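PDB 6DR3: penicillin-binding protein activator LpoA from Escherichia coli, which stimulates the transpeptidase activity of penicillin-binding protein 1A as an outer-membrane lipoprotein essential for that enzyme, represented here by its amino-terminal domain. Local coordinates for residues A19-Q24 / I34-L39; D124-L129 / D146-A151; L176-V181 / A197-R202. One frame throughout, in Å; residues are numbered along the deposited sequence.

Interaction 1 of 3, residues A19-Q24 / I34-L39; sequences AFYLQQ and INWQLL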
loop_
_atom_site.group_PDB
_atom_site.type_symbol
_atom_site.label_atom_id
_atom_site.label_comp_id
_atom_site.label_asym_id
_atom_site.label_seq_id
_atom_site.Cartn_x
_atom_site.Cartn_y
_atom_site.Cartn_z
ATOM N N ALA A 19 -0.229 16.773 -15.710
ATOM C CA ALA A 19 -0.193 18.022 -16.462
ATOM C C ALA A 19 0.675 19.060 -15.761
ATOM O O ALA A 19 1.469 19.758 -16.404
ATOM C CB ALA A 19 -1.613 18.552 -16.664
ATOM N N PHE A 20 0.541 19.173 -14.438
ATOM C CA PHE A 20 1.370 20.101 -13.675
ATOM C C PHE A 20 2.842 19.719 -13.767
ATOM O O PHE A 20 3.695 20.556 -14.086
ATOM C CB PHE A 20 0.904 20.121 -12.218
ATOM C CG PHE A 20 1.703 21.036 -11.334
ATOM C CD1 PHE A 20 1.447 22.395 -11.309
ATOM C CD2 PHE A 20 2.698 20.532 -10.516
ATOM C CE1 PHE A 20 2.178 23.237 -10.489
ATOM C CE2 PHE A 20 3.430 21.366 -9.694
ATOM C CZ PHE A 20 3.169 22.720 -9.680
ATOM N N TYR A 21 3.159 18.452 -13.494
ATOM C CA TYR A 21 4.550 18.009 -13.522
ATOM C C TYR A 21 5.165 18.193 -14.903
ATOM O O TYR A 21 6.323 18.612 -15.023
ATOM C CB TYR A 21 4.640 16.545 -13.096
ATOM C CG TYR A 21 4.232 16.278 -11.662
ATOM C CD1 TYR A 21 4.516 17.188 -10.650
ATOM C CD2 TYR A 21 3.565 15.111 -11.322
ATOM C CE1 TYR A 21 4.144 16.937 -9.341
ATOM C CE2 TYR A 21 3.191 14.853 -10.017
ATOM C CZ TYR A 21 3.481 15.766 -9.031
ATOM O OH TYR A 21 3.105 15.503 -7.732
ATOM N N LEU A 22 4.412 17.872 -15.958
ATOM C CA LEU A 22 4.933 18.035 -17.311
ATOM C C LEU A 22 5.175 19.505 -17.630
ATOM O O LEU A 22 6.152 19.846 -18.308
ATOM C CB LEU A 22 3.969 17.413 -18.323
ATOM C CG LEU A 22 3.845 15.886 -18.261
ATOM C CD1 LEU A 22 2.681 15.398 -19.109
ATOM C CD2 LEU A 22 5.141 15.217 -18.703
ATOM N N GLN A 23 4.302 20.391 -17.146
ATOM C CA GLN A 23 4.506 21.821 -17.358
ATOM C C GLN A 23 5.777 22.299 -16.669
ATOM O O GLN A 23 6.558 23.063 -17.249
ATOM C CB GLN A 23 3.292 22.600 -16.851
ATOM C CG GLN A 23 3.397 24.110 -17.023
ATOM C CD GLN A 23 3.517 24.526 -18.477
ATOM O OE1 GLN A 23 4.562 25.011 -18.912
ATOM N NE2 GLN A 23 2.442 24.343 -19.235
ATOM N N GLN A 24 6.002 21.862 -15.427
ATOM C CA GLN A 24 7.224 22.236 -14.724
ATOM C C GLN A 24 8.445 21.624 -15.393
ATOM O O GLN A 24 9.503 22.261 -15.471
ATOM C CB GLN A 24 7.146 21.804 -13.259
ATOM C CG GLN A 24 5.962 22.375 -12.499
ATOM C CD GLN A 24 5.905 23.886 -12.561
ATOM O OE1 GLN A 24 6.879 24.569 -12.247
ATOM N NE2 GLN A 24 4.763 24.418 -12.982
ATOM N N ILE A 34 14.959 16.420 -14.285
ATOM C CA ILE A 34 14.848 14.983 -14.039
ATOM C C ILE A 34 13.831 14.711 -12.940
ATOM O O ILE A 34 13.009 13.793 -13.048
ATOM C CB ILE A 34 16.228 14.388 -13.695
ATOM C CG1 ILE A 34 17.129 14.393 -14.933
ATOM C CG2 ILE A 34 16.088 12.963 -13.143
ATOM C CD1 ILE A 34 18.567 13.994 -14.651
ATOM N N ASN A 35 13.874 15.494 -11.862
ATOM C CA ASN A 35 12.944 15.280 -10.760
ATOM C C ASN A 35 11.502 15.467 -11.219
ATOM O O ASN A 35 10.633 14.641 -10.919
ATOM C CB ASN A 35 13.277 16.224 -9.604
ATOM C CG ASN A 35 14.598 15.886 -8.941
ATOM O OD1 ASN A 35 15.043 14.737 -8.969
ATOM N ND2 ASN A 35 15.231 16.885 -8.338
ATOM N N TRP A 36 11.227 16.552 -11.949
ATOM C CA TRP A 36 9.891 16.742 -12.505
ATOM C C TRP A 36 9.524 15.595 -13.436
ATOM O O TRP A 36 8.378 15.131 -13.445
ATOM C CB TRP A 36 9.805 18.075 -13.251
ATOM C CG TRP A 36 9.784 19.298 -12.369
ATOM C CD1 TRP A 36 10.639 20.358 -12.421
ATOM C CD2 TRP A 36 8.855 19.587 -11.314
ATOM N NE1 TRP A 36 10.304 21.288 -11.468
ATOM C CE2 TRP A 36 9.214 20.838 -10.772
ATOM C CE3 TRP A 36 7.756 18.909 -10.774
ATOM C CZ2 TRP A 36 8.515 21.426 -9.720
ATOM C CZ3 TRP A 36 7.062 19.496 -9.727
ATOM C CH2 TRP A 36 7.444 20.741 -9.211
ATOM N N GLN A 37 10.491 15.119 -14.225
ATOM C CA GLN A 37 10.228 14.017 -15.143
ATOM C C GLN A 37 9.857 12.750 -14.384
ATOM O O GLN A 37 8.911 12.046 -14.761
ATOM C CB GLN A 37 11.451 13.779 -16.029
ATOM C CG GLN A 37 11.254 12.709 -17.087
ATOM C CD GLN A 37 12.422 12.632 -18.047
ATOM O OE1 GLN A 37 13.339 13.450 -17.992
ATOM N NE2 GLN A 37 12.397 11.645 -18.934
ATOM N N LEU A 38 10.588 12.442 -13.310
ATOM C CA LEU A 38 10.248 11.282 -12.492
ATOM C C LEU A 38 8.847 11.414 -11.911
ATOM O O LEU A 38 8.113 10.426 -11.806
ATOM C CB LEU A 38 11.274 11.113 -11.373
ATOM C CG LEU A 38 12.663 10.632 -11.795
ATOM C CD1 LEU A 38 13.654 10.843 -10.665
ATOM C CD2 LEU A 38 12.624 9.166 -12.205
ATOM N N LEU A 39 8.460 12.632 -11.525
ATOM C CA LEU A 39 7.129 12.842 -10.965
ATOM C C LEU A 39 6.053 12.700 -12.035
ATOM O O LEU A 39 4.985 12.132 -11.778
ATOM C CB LEU A 39 7.058 14.214 -10.299
ATOM C CG LEU A 39 7.728 14.283 -8.925
ATOM C CD1 LEU A 39 8.111 15.712 -8.568
ATOM C CD2 LEU A 39 6.799 13.702 -7.872
#

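Interaction 2 of 3, residues D124-L129 / D146-A151; sequences DLLRAL and DATWQA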
loop_
_atom_site.group_PDB
_atom_site.type_symbol
_atom_site.label_atom_id
_atom_site.label_comp_id
_atom_site.label_asym_id
_atom_site.label_seq_id
_atom_site.Cartn_x
_atom_site.Cartn_y
_atom_site.Cartn_z
ATOM N N ASP A 124 0.835 -13.590 2.728
ATOM C CA ASP A 124 1.674 -12.576 2.101
ATOM C C ASP A 124 0.928 -11.255 1.963
ATOM O O ASP A 124 1.485 -10.186 2.236
ATOM C CB ASP A 124 2.150 -13.065 0.733
ATOM C CG ASP A 124 2.811 -14.430 0.799
ATOM O OD1 ASP A 124 2.090 -15.435 0.983
ATOM O OD2 ASP A 124 4.050 -14.497 0.668
ATOM N N LEU A 125 -0.338 -11.309 1.543
ATOM C CA LEU A 125 -1.114 -10.081 1.387
ATOM C C LEU A 125 -1.358 -9.413 2.731
ATOM O O LEU A 125 -1.251 -8.186 2.849
ATOM C CB LEU A 125 -2.442 -10.380 0.691
ATOM C CG LEU A 125 -3.398 -9.192 0.547
ATOM C CD1 LEU A 125 -2.755 -8.061 -0.249
ATOM C CD2 LEU A 125 -4.697 -9.631 -0.103
ATOM N N LEU A 126 -1.696 -10.202 3.754
ATOM C CA LEU A 126 -1.902 -9.641 5.085
ATOM C C LEU A 126 -0.647 -8.929 5.572
ATOM O O LEU A 126 -0.712 -7.802 6.074
ATOM C CB LEU A 126 -2.312 -10.747 6.059
ATOM C CG LEU A 126 -3.659 -11.419 5.769
ATOM C CD1 LEU A 126 -3.877 -12.611 6.684
ATOM C CD2 LEU A 126 -4.807 -10.429 5.909
ATOM N N ARG A 127 0.514 -9.570 5.419
ATOM C CA ARG A 127 1.764 -8.956 5.854
ATOM C C ARG A 127 2.029 -7.654 5.108
ATOM O O ARG A 127 2.531 -6.686 5.693
ATOM C CB ARG A 127 2.926 -9.928 5.654
ATOM C CG ARG A 127 2.958 -11.088 6.640
ATOM C CD ARG A 127 4.258 -11.868 6.513
ATOM N NE ARG A 127 4.441 -12.839 7.594
ATOM C CZ ARG A 127 4.452 -14.165 7.448
ATOM N NH1 ARG A 127 4.299 -14.733 6.256
ATOM N NH2 ARG A 127 4.627 -14.937 8.514
ATOM N N ALA A 128 1.699 -7.608 3.816
ATOM C CA ALA A 128 1.935 -6.396 3.038
ATOM C C ALA A 128 1.020 -5.268 3.498
ATOM O O ALA A 128 1.461 -4.124 3.663
ATOM C CB ALA A 128 1.735 -6.681 1.549
ATOM N N LEU A 129 -0.263 -5.571 3.708
ATOM C CA LEU A 129 -1.181 -4.569 4.236
ATOM C C LEU A 129 -0.738 -4.094 5.614
ATOM O O LEU A 129 -0.796 -2.895 5.914
ATOM C CB LEU A 129 -2.596 -5.143 4.302
ATOM C CG LEU A 129 -3.297 -5.342 2.959
ATOM C CD1 LEU A 129 -4.473 -6.289 3.114
ATOM C CD2 LEU A 129 -3.758 -4.005 2.402
ATOM N N ASP A 146 -9.859 -1.831 5.833
ATOM C CA ASP A 146 -10.991 -2.554 5.262
ATOM C C ASP A 146 -10.540 -3.645 4.303
ATOM O O ASP A 146 -11.188 -4.695 4.218
ATOM C CB ASP A 146 -11.929 -1.580 4.554
ATOM C CG ASP A 146 -12.638 -0.656 5.519
ATOM O OD1 ASP A 146 -12.569 -0.905 6.742
ATOM O OD2 ASP A 146 -13.265 0.322 5.059
ATOM N N ALA A 147 -9.447 -3.417 3.569
ATOM C CA ALA A 147 -8.898 -4.469 2.721
ATOM C C ALA A 147 -8.341 -5.609 3.562
ATOM O O ALA A 147 -8.505 -6.783 3.212
ATOM C CB ALA A 147 -7.817 -3.897 1.806
ATOM N N THR A 148 -7.680 -5.284 4.675
ATOM C CA THR A 148 -7.213 -6.322 5.586
ATOM C C THR A 148 -8.378 -7.172 6.078
ATOM O O THR A 148 -8.268 -8.401 6.161
ATOM C CB THR A 148 -6.473 -5.697 6.772
ATOM O OG1 THR A 148 -5.423 -4.844 6.297
ATOM C CG2 THR A 148 -5.872 -6.779 7.664
ATOM N N TRP A 149 -9.508 -6.538 6.398
ATOM C CA TRP A 149 -10.641 -7.301 6.908
ATOM C C TRP A 149 -11.258 -8.179 5.826
ATOM O O TRP A 149 -11.615 -9.332 6.092
ATOM C CB TRP A 149 -11.705 -6.376 7.494
ATOM C CG TRP A 149 -12.833 -7.173 8.048
ATOM C CD1 TRP A 149 -14.122 -7.203 7.604
ATOM C CD2 TRP A 149 -12.760 -8.107 9.130
ATOM N NE1 TRP A 149 -14.861 -8.085 8.355
ATOM C CE2 TRP A 149 -14.046 -8.652 9.300
ATOM C CE3 TRP A 149 -11.730 -8.526 9.981
ATOM C CZ2 TRP A 149 -14.330 -9.595 10.284
ATOM C CZ3 TRP A 149 -12.016 -9.460 10.958
ATOM C CH2 TRP A 149 -13.305 -9.984 11.102
ATOM N N GLN A 150 -11.403 -7.660 4.604
ATOM C CA GLN A 150 -11.970 -8.486 3.542
ATOM C C GLN A 150 -11.129 -9.735 3.322
ATOM O O GLN A 150 -11.671 -10.830 3.130
ATOM C CB GLN A 150 -12.096 -7.696 2.239
ATOM C CG GLN A 150 -12.556 -8.574 1.067
ATOM C CD GLN A 150 -12.935 -7.789 -0.173
ATOM O OE1 GLN A 150 -12.376 -8.002 -1.251
ATOM N NE2 GLN A 150 -13.903 -6.893 -0.035
ATOM N N ALA A 151 -9.801 -9.594 3.344
ATOM C CA ALA A 151 -8.935 -10.756 3.178
ATOM C C ALA A 151 -9.149 -11.761 4.302
ATOM O O ALA A 151 -9.182 -12.974 4.065
ATOM C CB ALA A 151 -7.472 -10.316 3.121
#

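Interaction 3 of 3, residues L176-V181 / A197-R202; sequences LDLQRV and ADWQKR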
loop_
_atom_site.group_PDB
_atom_site.type_symbol
_atom_site.label_atom_id
_atom_site.label_comp_id
_atom_site.label_asym_id
_atom_site.label_seq_id
_atom_site.Cartn_x
_atom_site.Cartn_y
_atom_site.Cartn_z
ATOM N N LEU A 176 -5.753 -11.991 13.337
ATOM C CA LEU A 176 -6.254 -13.359 13.295
ATOM C C LEU A 176 -7.154 -13.661 14.485
ATOM O O LEU A 176 -8.063 -14.490 14.375
ATOM C CB LEU A 176 -5.084 -14.343 13.248
ATOM C CG LEU A 176 -4.208 -14.260 11.994
ATOM C CD1 LEU A 176 -3.001 -15.171 12.131
ATOM C CD2 LEU A 176 -5.002 -14.611 10.743
ATOM N N ASP A 177 -6.927 -13.002 15.623
ATOM C CA ASP A 177 -7.827 -13.176 16.756
ATOM C C ASP A 177 -9.203 -12.597 16.453
ATOM O O ASP A 177 -10.225 -13.215 16.769
ATOM C CB ASP A 177 -7.235 -12.526 18.005
ATOM C CG ASP A 177 -7.985 -12.905 19.264
ATOM O OD1 ASP A 177 -7.686 -13.975 19.833
ATOM O OD2 ASP A 177 -8.884 -12.144 19.674
ATOM N N LEU A 178 -9.254 -11.413 15.837
ATOM C CA LEU A 178 -10.542 -10.835 15.467
ATOM C C LEU A 178 -11.241 -11.691 14.422
ATOM O O LEU A 178 -12.469 -11.834 14.443
ATOM C CB LEU A 178 -10.352 -9.408 14.952
ATOM C CG LEU A 178 -11.625 -8.638 14.584
ATOM C CD1 LEU A 178 -12.552 -8.497 15.783
ATOM C CD2 LEU A 178 -11.275 -7.270 14.020
ATOM N N GLN A 179 -10.472 -12.259 13.490
ATOM C CA GLN A 179 -11.031 -13.210 12.534
ATOM C C GLN A 179 -11.774 -14.329 13.255
ATOM O O GLN A 179 -12.899 -14.684 12.886
ATOM C CB GLN A 179 -9.910 -13.778 11.662
ATOM C CG GLN A 179 -10.380 -14.645 10.507
ATOM C CD GLN A 179 -9.222 -15.301 9.774
ATOM O OE1 GLN A 179 -8.300 -15.828 10.396
ATOM N NE2 GLN A 179 -9.259 -15.260 8.449
ATOM N N ARG A 180 -11.153 -14.896 14.294
ATOM C CA ARG A 180 -11.797 -15.968 15.048
ATOM C C ARG A 180 -13.047 -15.468 15.761
ATOM O O ARG A 180 -14.068 -16.164 15.800
ATOM C CB ARG A 180 -10.815 -16.568 16.054
ATOM C CG ARG A 180 -9.881 -17.611 15.465
ATOM C CD ARG A 180 -10.035 -18.949 16.172
ATOM N NE ARG A 180 -11.401 -19.462 16.087
ATOM C CZ ARG A 180 -11.829 -20.562 16.701
ATOM N NH1 ARG A 180 -11.001 -21.276 17.453
ATOM N NH2 ARG A 180 -13.090 -20.950 16.564
ATOM N N VAL A 181 -12.982 -14.271 16.348
ATOM C CA VAL A 181 -14.178 -13.668 16.930
ATOM C C VAL A 181 -15.295 -13.636 15.900
ATOM O O VAL A 181 -16.466 -13.885 16.217
ATOM C CB VAL A 181 -13.858 -12.260 17.469
ATOM C CG1 VAL A 181 -15.129 -11.540 17.916
ATOM C CG2 VAL A 181 -12.866 -12.346 18.621
ATOM N N ALA A 197 -15.758 -5.459 21.080
ATOM C CA ALA A 197 -15.345 -4.560 22.153
ATOM C C ALA A 197 -14.280 -5.205 23.029
ATOM O O ALA A 197 -13.311 -4.544 23.427
ATOM C CB ALA A 197 -16.557 -4.152 22.990
ATOM N N ASP A 198 -14.436 -6.493 23.340
ATOM C CA ASP A 198 -13.423 -7.184 24.130
ATOM C C ASP A 198 -12.123 -7.329 23.349
ATOM O O ASP A 198 -11.033 -7.186 23.914
ATOM C CB ASP A 198 -13.939 -8.552 24.576
ATOM C CG ASP A 198 -15.017 -8.452 25.644
ATOM O OD1 ASP A 198 -15.101 -7.405 26.322
ATOM O OD2 ASP A 198 -15.775 -9.430 25.809
ATOM N N TRP A 199 -12.215 -7.606 22.044
ATOM C CA TRP A 199 -11.010 -7.689 21.225
ATOM C C TRP A 199 -10.253 -6.368 21.234
ATOM O O TRP A 199 -9.020 -6.351 21.329
ATOM C CB TRP A 199 -11.368 -8.085 19.791
ATOM C CG TRP A 199 -10.201 -8.011 18.855
ATOM C CD1 TRP A 199 -9.237 -8.957 18.673
ATOM C CD2 TRP A 199 -9.870 -6.926 17.978
ATOM N NE1 TRP A 199 -8.326 -8.532 17.735
ATOM C CE2 TRP A 199 -8.692 -7.287 17.295
ATOM C CE3 TRP A 199 -10.456 -5.687 17.705
ATOM C CZ2 TRP A 199 -8.090 -6.456 16.352
ATOM C CZ3 TRP A 199 -9.854 -4.860 16.768
ATOM C CH2 TRP A 199 -8.685 -5.249 16.104
ATOM N N GLN A 200 -10.975 -5.252 21.135
ATOM C CA GLN A 200 -10.326 -3.945 21.163
ATOM C C GLN A 200 -9.514 -3.767 22.438
ATOM O O GLN A 200 -8.446 -3.144 22.421
ATOM C CB GLN A 200 -11.375 -2.840 21.028
ATOM C CG GLN A 200 -12.007 -2.761 19.640
ATOM C CD GLN A 200 -13.097 -1.708 19.544
ATOM O OE1 GLN A 200 -14.131 -1.803 20.205
ATOM N NE2 GLN A 200 -12.870 -0.698 18.714
ATOM N N LYS A 201 -9.997 -4.317 23.551
ATOM C CA LYS A 201 -9.262 -4.251 24.806
ATOM C C LYS A 201 -8.201 -5.340 24.913
ATOM O O LYS A 201 -7.321 -5.244 25.774
ATOM C CB LYS A 201 -10.234 -4.348 25.984
ATOM C CG LYS A 201 -11.032 -3.073 26.208
ATOM C CD LYS A 201 -12.260 -3.306 27.073
ATOM C CE LYS A 201 -12.919 -1.985 27.449
ATOM N NZ LYS A 201 -14.283 -2.165 28.022
ATOM N N ARG A 202 -8.267 -6.367 24.064
ATOM C CA ARG A 202 -7.207 -7.369 24.014
ATOM C C ARG A 202 -6.005 -6.868 23.226
ATOM O O ARG A 202 -4.859 -7.076 23.639
ATOM C CB ARG A 202 -7.725 -8.663 23.384
ATOM C CG ARG A 202 -8.361 -9.634 24.352
ATOM C CD ARG A 202 -8.308 -11.049 23.794
ATOM N NE ARG A 202 -9.051 -11.196 22.547
ATOM C CZ ARG A 202 -10.376 -11.257 22.462
ATOM N NH1 ARG A 202 -11.127 -11.169 23.552
ATOM N NH2 ARG A 202 -10.955 -11.401 21.278
#

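Interaction 1 of 3, residues A19-Q24 / I34-L39
Aromatic side chains and the aliphatic carbons Q24 CB and L39 CB pack helix 18-25 against helix 30-47, near the start of the amino-terminal domain. W36 and Y21 carry the largest shares of the buried surface. The backbones are close here, with the segment axes 8.3 Å apart and Y21 beside W36 in the register.

Q24 lies alongside W36 and points the same way. Its CB sits over the centre of the indole, 3.4 Å from the centroid of the five-membered ring of W36. With CG anti to its carbonyl carbon (chi1 -58°), Q24 keeps CG near the same indole, close to W36 CZ2 and CH2. The Y21 ring meets the indole rim to rim, with Y21 CD1 3.6 Å from W36 CZ3 and the ring planes 33° apart. L39 CB covers one face of the Y21 ring, 3.7 Å from its centroid and 9° off the normal. F20 adds its CE2 obliquely, 4.1 Å from W36 CZ3, which completes an aromatic cluster of F20, Y21 and W36.

The polar atoms of Y21 and W36 bond outside the two segments. Y21 OH bonds to the backbone N of A16, and W36 NE1 bonds to Q5 OE1. The two segments run antiparallel and their helices follow each other in sequence, as in the helical hairpins of TPR-like motifs.

Interaction 2 of 3, residues D124-L129 / D146-A151
L129 and T148 lie alongside each other, pointing opposite ways, where helix 123-132 packs on helix 138-153. The pair is an antiparallel helical hairpin of the TPR-like amino-terminal domain. The segment axes run at 163° to each other and come within 9.9 Å. L126 and T148 have the nearest CA atoms, 6.3 Å apart.

L129 carries the largest share of the contact. Its CB lies 3.5 Å from T148 OG1, and its CD1 reaches the same oxygen and the T148 backbone. With CG anti to its carbonyl carbon (chi1 -72°), L129 keeps CG close to this hydroxyl as well. The other methyl, CD2, turns to A147 and stops 4.1 Å from A147 CB. The two branches of L129 thus divide between neighbouring residues of the second helix.

T148 presents its two branches differently. OG1 faces L129 and is held by a hydrogen bond to the carbonyl oxygen of N144, one turn earlier in its own helix. This buried hydroxyl can therefore sit against leucine carbons with its polar need met. CG2, anti to the T148 backbone N, turns toward L126 CD2.

Small side chains on helix 138-153 receive the leucines. A151 offers only CB, and L125 and L126 both come to it through CD2. Of the two, L126 is the nearer.

Further helices close the interface. L125 and L129 also rest on I114 of helix 103-117, while L126 touches L172 and T148 touches W175, both of helix 170-185. At the A151 end, L126 CD2 stands 3.9 Å from A151 CB and 4.0 Å from the carbonyl oxygen of T148.

Interaction 3 of 3, residues L176-V181 / A197-R202
D177 and L178 both place CG anti to the backbone N (chi1 -169° for D177), and from these positions they meet W199 and R202. The R202 chain bends at chi3 (-62°), which places NE near the D177 carboxylate.

One carboxylate oxygen does all the gripping. D177 OD2 accepts from R202 NH2 at 2.7 Å, and NH2 comes in nearly along the C-O axis. R202 NE gives the same oxygen a second, weak bond of 3.0 Å. OD2 lies close to the guanidinium plane, although the carboxylate itself is tilted 66° from that plane. V181 CG2 touches the guanidinium edge, 3.4 Å from R202 NH2.

Helices 170-185 and 189-202 form an antiparallel hairpin of the TPR-like domain, toward the carboxy-terminal end of this chain. The salt bridge lies at its more exposed side, and the indole is buried beneath.

L178 spreads over one face of W199. Its CB lies over the five-membered ring of W199, 3.6 Å from the centroid. L178 CD2 extends over the six-membered ring and is 3.9 Å from W199 CH2. D177 OD2 also meets the edge of the indole at W199 CD1, 3.4 Å away. W199 NE1 is hydrogen-bonded to the carbonyl oxygen of G174.

In the fold
All three interactions join antiparallel helices close in sequence, and they follow one another along an all-helical chain. Interactions 1 and 3 lie on opposite sides of the chain's centre, with centres about 46 Å apart. Interaction 2 is the most central. Interactions 1 and 2 are buried, whereas interaction 3 is partly exposed. Their chemistry differs accordingly. Rings and aliphatic carbons make interaction 1, and leucines on small residues make interaction 2. Interaction 3 adds a salt bridge to its apolar part. Interactions 2 and 3 touch directly: W149 CZ3 packs 3.7 Å from L178 CG, joining helix 138-153 to helix 170-185. Interaction 1 touches neither.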